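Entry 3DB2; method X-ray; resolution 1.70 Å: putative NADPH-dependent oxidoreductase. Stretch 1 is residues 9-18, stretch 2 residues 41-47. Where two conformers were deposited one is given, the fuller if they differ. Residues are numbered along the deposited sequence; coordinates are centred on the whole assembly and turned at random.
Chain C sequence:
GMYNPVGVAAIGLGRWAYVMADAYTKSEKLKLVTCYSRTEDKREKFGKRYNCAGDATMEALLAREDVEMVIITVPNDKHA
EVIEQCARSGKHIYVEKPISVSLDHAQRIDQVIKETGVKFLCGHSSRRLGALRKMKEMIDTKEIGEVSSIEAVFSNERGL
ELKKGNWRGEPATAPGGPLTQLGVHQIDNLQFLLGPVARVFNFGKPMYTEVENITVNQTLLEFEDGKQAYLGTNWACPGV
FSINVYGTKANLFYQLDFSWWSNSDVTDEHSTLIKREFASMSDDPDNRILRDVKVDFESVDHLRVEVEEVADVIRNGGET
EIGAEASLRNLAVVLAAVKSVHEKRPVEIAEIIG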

# COMPACT_ATOMS: atom_id res chain seq x y z
N ALA C 9 -39.04 9.24 5.70
CA ALA C 9 -39.20 8.58 7.00
C ALA C 9 -37.87 7.90 7.36
O ALA C 9 -37.29 7.28 6.47
CB ALA C 9 -40.26 7.50 7.06
N ALA C 10 -37.49 8.01 8.62
CA ALA C 10 -36.30 7.42 9.18
C ALA C 10 -36.68 6.06 9.77
O ALA C 10 -37.53 5.96 10.63
CB ALA C 10 -35.59 8.28 10.22
N ILE C 11 -36.04 5.01 9.27
CA ILE C 11 -36.19 3.67 9.82
C ILE C 11 -34.88 3.16 10.38
O ILE C 11 -33.88 3.01 9.67
CB ILE C 11 -36.78 2.74 8.74
CG1 ILE C 11 -38.21 3.15 8.38
CG2 ILE C 11 -36.71 1.31 9.19
CD1 ILE C 11 -38.67 2.66 7.03
N GLY C 12 -34.88 2.91 11.70
CA GLY C 12 -33.68 2.42 12.38
C GLY C 12 -33.10 3.63 13.10
O GLY C 12 -32.49 4.53 12.52
N LEU C 13 -33.34 3.76 14.41
CA LEU C 13 -33.02 5.07 15.00
C LEU C 13 -31.88 4.97 16.00
O LEU C 13 -31.94 5.47 17.12
CB LEU C 13 -34.30 5.62 15.60
CG LEU C 13 -35.51 5.66 14.66
CD1 LEU C 13 -36.73 6.17 15.39
CD2 LEU C 13 -35.22 6.53 13.45
N GLY C 14 -30.80 4.31 15.58
CA GLY C 14 -29.51 4.30 16.22
C GLY C 14 -28.74 5.59 16.01
O GLY C 14 -29.15 6.62 15.51
N ARG C 15 -27.49 5.57 16.43
CA ARG C 15 -26.53 6.65 16.33
C ARG C 15 -26.48 7.22 14.92
O ARG C 15 -26.67 8.41 14.73
CB ARG C 15 -25.14 6.09 16.73
N TRP C 16 -26.22 6.36 13.94
CA TRP C 16 -26.06 6.81 12.56
C TRP C 16 -27.33 7.46 12.06
O TRP C 16 -27.26 8.42 11.28
CB TRP C 16 -25.62 5.64 11.65
CG TRP C 16 -25.19 6.21 10.32
CD1 TRP C 16 -25.80 5.99 9.12
CD2 TRP C 16 -24.07 7.08 10.08
NE1 TRP C 16 -25.12 6.68 8.14
CE2 TRP C 16 -24.06 7.35 8.71
CE3 TRP C 16 -23.08 7.65 10.90
CZ2 TRP C 16 -23.10 8.18 8.13
CZ3 TRP C 16 -22.12 8.48 10.33
CH2 TRP C 16 -22.15 8.72 8.95
N ALA C 17 -28.52 7.03 12.50
CA ALA C 17 -29.72 7.75 12.10
C ALA C 17 -29.71 9.22 12.42
O ALA C 17 -30.24 10.06 11.71
CB ALA C 17 -30.93 7.11 12.78
N TYR C 18 -29.12 9.60 13.57
CA TYR C 18 -29.04 10.98 14.00
C TYR C 18 -27.96 11.76 13.23
O TYR C 18 -28.08 12.93 12.88
CB TYR C 18 -28.72 11.00 15.50
CG TYR C 18 -29.84 10.55 16.41
CD1 TYR C 18 -30.23 9.23 16.56
CD2 TYR C 18 -30.54 11.51 17.14
CE1 TYR C 18 -31.27 8.86 17.40
CE2 TYR C 18 -31.58 11.15 17.98
CZ TYR C 18 -31.93 9.83 18.11
OH TYR C 18 -32.97 9.54 18.97
N ASP C 41 -39.04 3.95 22.98
CA ASP C 41 -38.14 4.96 23.48
C ASP C 41 -37.26 5.49 22.35
O ASP C 41 -37.06 6.70 22.22
CB ASP C 41 -37.32 4.32 24.60
CG ASP C 41 -38.11 4.28 25.91
OD1 ASP C 41 -39.18 4.92 26.00
OD2 ASP C 41 -37.65 3.60 26.85
N LYS C 42 -36.76 4.58 21.51
CA LYS C 42 -35.94 5.05 20.38
C LYS C 42 -36.78 5.98 19.52
O LYS C 42 -36.33 7.00 19.00
CB LYS C 42 -35.37 3.87 19.63
CG LYS C 42 -33.92 3.52 19.94
CD LYS C 42 -33.58 2.11 19.50
CE LYS C 42 -32.39 1.51 20.22
NZ LYS C 42 -31.93 0.26 19.54
N ARG C 43 -38.07 5.68 19.32
CA ARG C 43 -38.86 6.57 18.47
C ARG C 43 -39.15 7.85 19.24
O ARG C 43 -39.24 8.93 18.67
CB ARG C 43 -40.17 5.93 18.04
CG ARG C 43 -39.99 4.66 17.21
CD ARG C 43 -40.16 3.40 18.03
NE ARG C 43 -41.52 3.25 18.55
CZ ARG C 43 -42.28 2.18 18.61
NH1 ARG C 43 -41.88 0.99 18.18
NH2 ARG C 43 -43.49 2.32 19.14
N GLU C 44 -39.28 7.71 20.56
CA GLU C 44 -39.49 8.86 21.44
C GLU C 44 -38.49 9.98 21.18
O GLU C 44 -38.82 11.11 20.82
CB GLU C 44 -39.33 8.38 22.89
CG GLU C 44 -40.42 7.45 23.35
CD GLU C 44 -41.82 8.04 23.31
OE1 GLU C 44 -42.68 7.57 24.09
OE2 GLU C 44 -42.08 8.97 22.51
N LYS C 45 -37.24 9.64 21.42
CA LYS C 45 -36.10 10.55 21.39
C LYS C 45 -35.99 11.17 20.01
O LYS C 45 -35.92 12.38 19.80
CB LYS C 45 -34.90 9.71 21.80
CG LYS C 45 -33.60 10.46 21.92
CD LYS C 45 -32.61 9.70 22.79
CE LYS C 45 -31.19 10.20 22.56
NZ LYS C 45 -31.12 11.69 22.46
N PHE C 46 -35.99 10.32 18.97
CA PHE C 46 -35.75 10.83 17.62
C PHE C 46 -36.80 11.83 17.20
O PHE C 46 -36.56 12.97 16.77
CB PHE C 46 -35.69 9.60 16.69
CG PHE C 46 -35.20 9.93 15.29
CD1 PHE C 46 -36.11 10.30 14.32
CD2 PHE C 46 -33.85 9.88 14.98
CE1 PHE C 46 -35.73 10.63 13.03
CE2 PHE C 46 -33.45 10.21 13.69
CZ PHE C 46 -34.37 10.59 12.74
N GLY C 47 -38.09 11.45 17.32
CA GLY C 47 -39.16 12.34 16.91
C GLY C 47 -39.16 13.65 17.64
O GLY C 47 -39.54 14.70 17.10
O HOH W 1 -33.27 6.88 19.03

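What forms the apolar heart of the contact? Phe46 does, pointing from its helix toward the strand, loop and helix start of the first stretch and giving up more surface than any other residue here. Leu13 lies over one face of its ring, with CD2 of Leu13 3.8 Å from the ring centroid of Phe46 and almost on the ring normal, a CH-pi contact. The other branch of the leucine reaches along the helix: CD1 of Leu13 sits 3.8 Å from CB of Phe46 and 3.7 Å from O of Lys42. A branched aliphatic side chain suits this place because it meets ring and helix backbone at once.

How do the small residues contribute? Ala10, in the strand, brings its CB to 3.6 Å from CZ of Phe46, and CB of Ala17 lies 4.1 Å from CE2 of Phe46. Both are buried, and each meets the ring through its single methyl; at Ala17 the backbone is near as well, with O of Ala17 3.8 Å from CE2 of Phe46.

How do the two aromatic rings meet? They pack edge-to-face, the edge of Phe46 toward the face of Tyr18, with centroids 5.1 Å apart and planes at 80°. Phe46 thus offers a flat apolar face to Leu13 and an edge to Tyr18, while Tyr18 pairs an apolar ring with a hydroxyl that can bind water. The CA-to-CB bond of Tyr18 points sideways to the second stretch, yet the end of the side chain comes nearer, so that OH of Tyr18 is 3.2 Å from CG of Lys45.

Where are the polar links? No direct hydrogen bond crosses between the stretches; OH of Tyr18 approaches N of Phe46 to 3.1 Å, but at a poor angle. That amide instead makes a weak helical bond, N of Phe46 to O of Lys42, at 3.3 Å. A water bridges the gap: its O donates to O of Leu13 (2.7 Å) and O of Lys42 (3.1 Å) and accepts from OH of Tyr18 (2.7 Å).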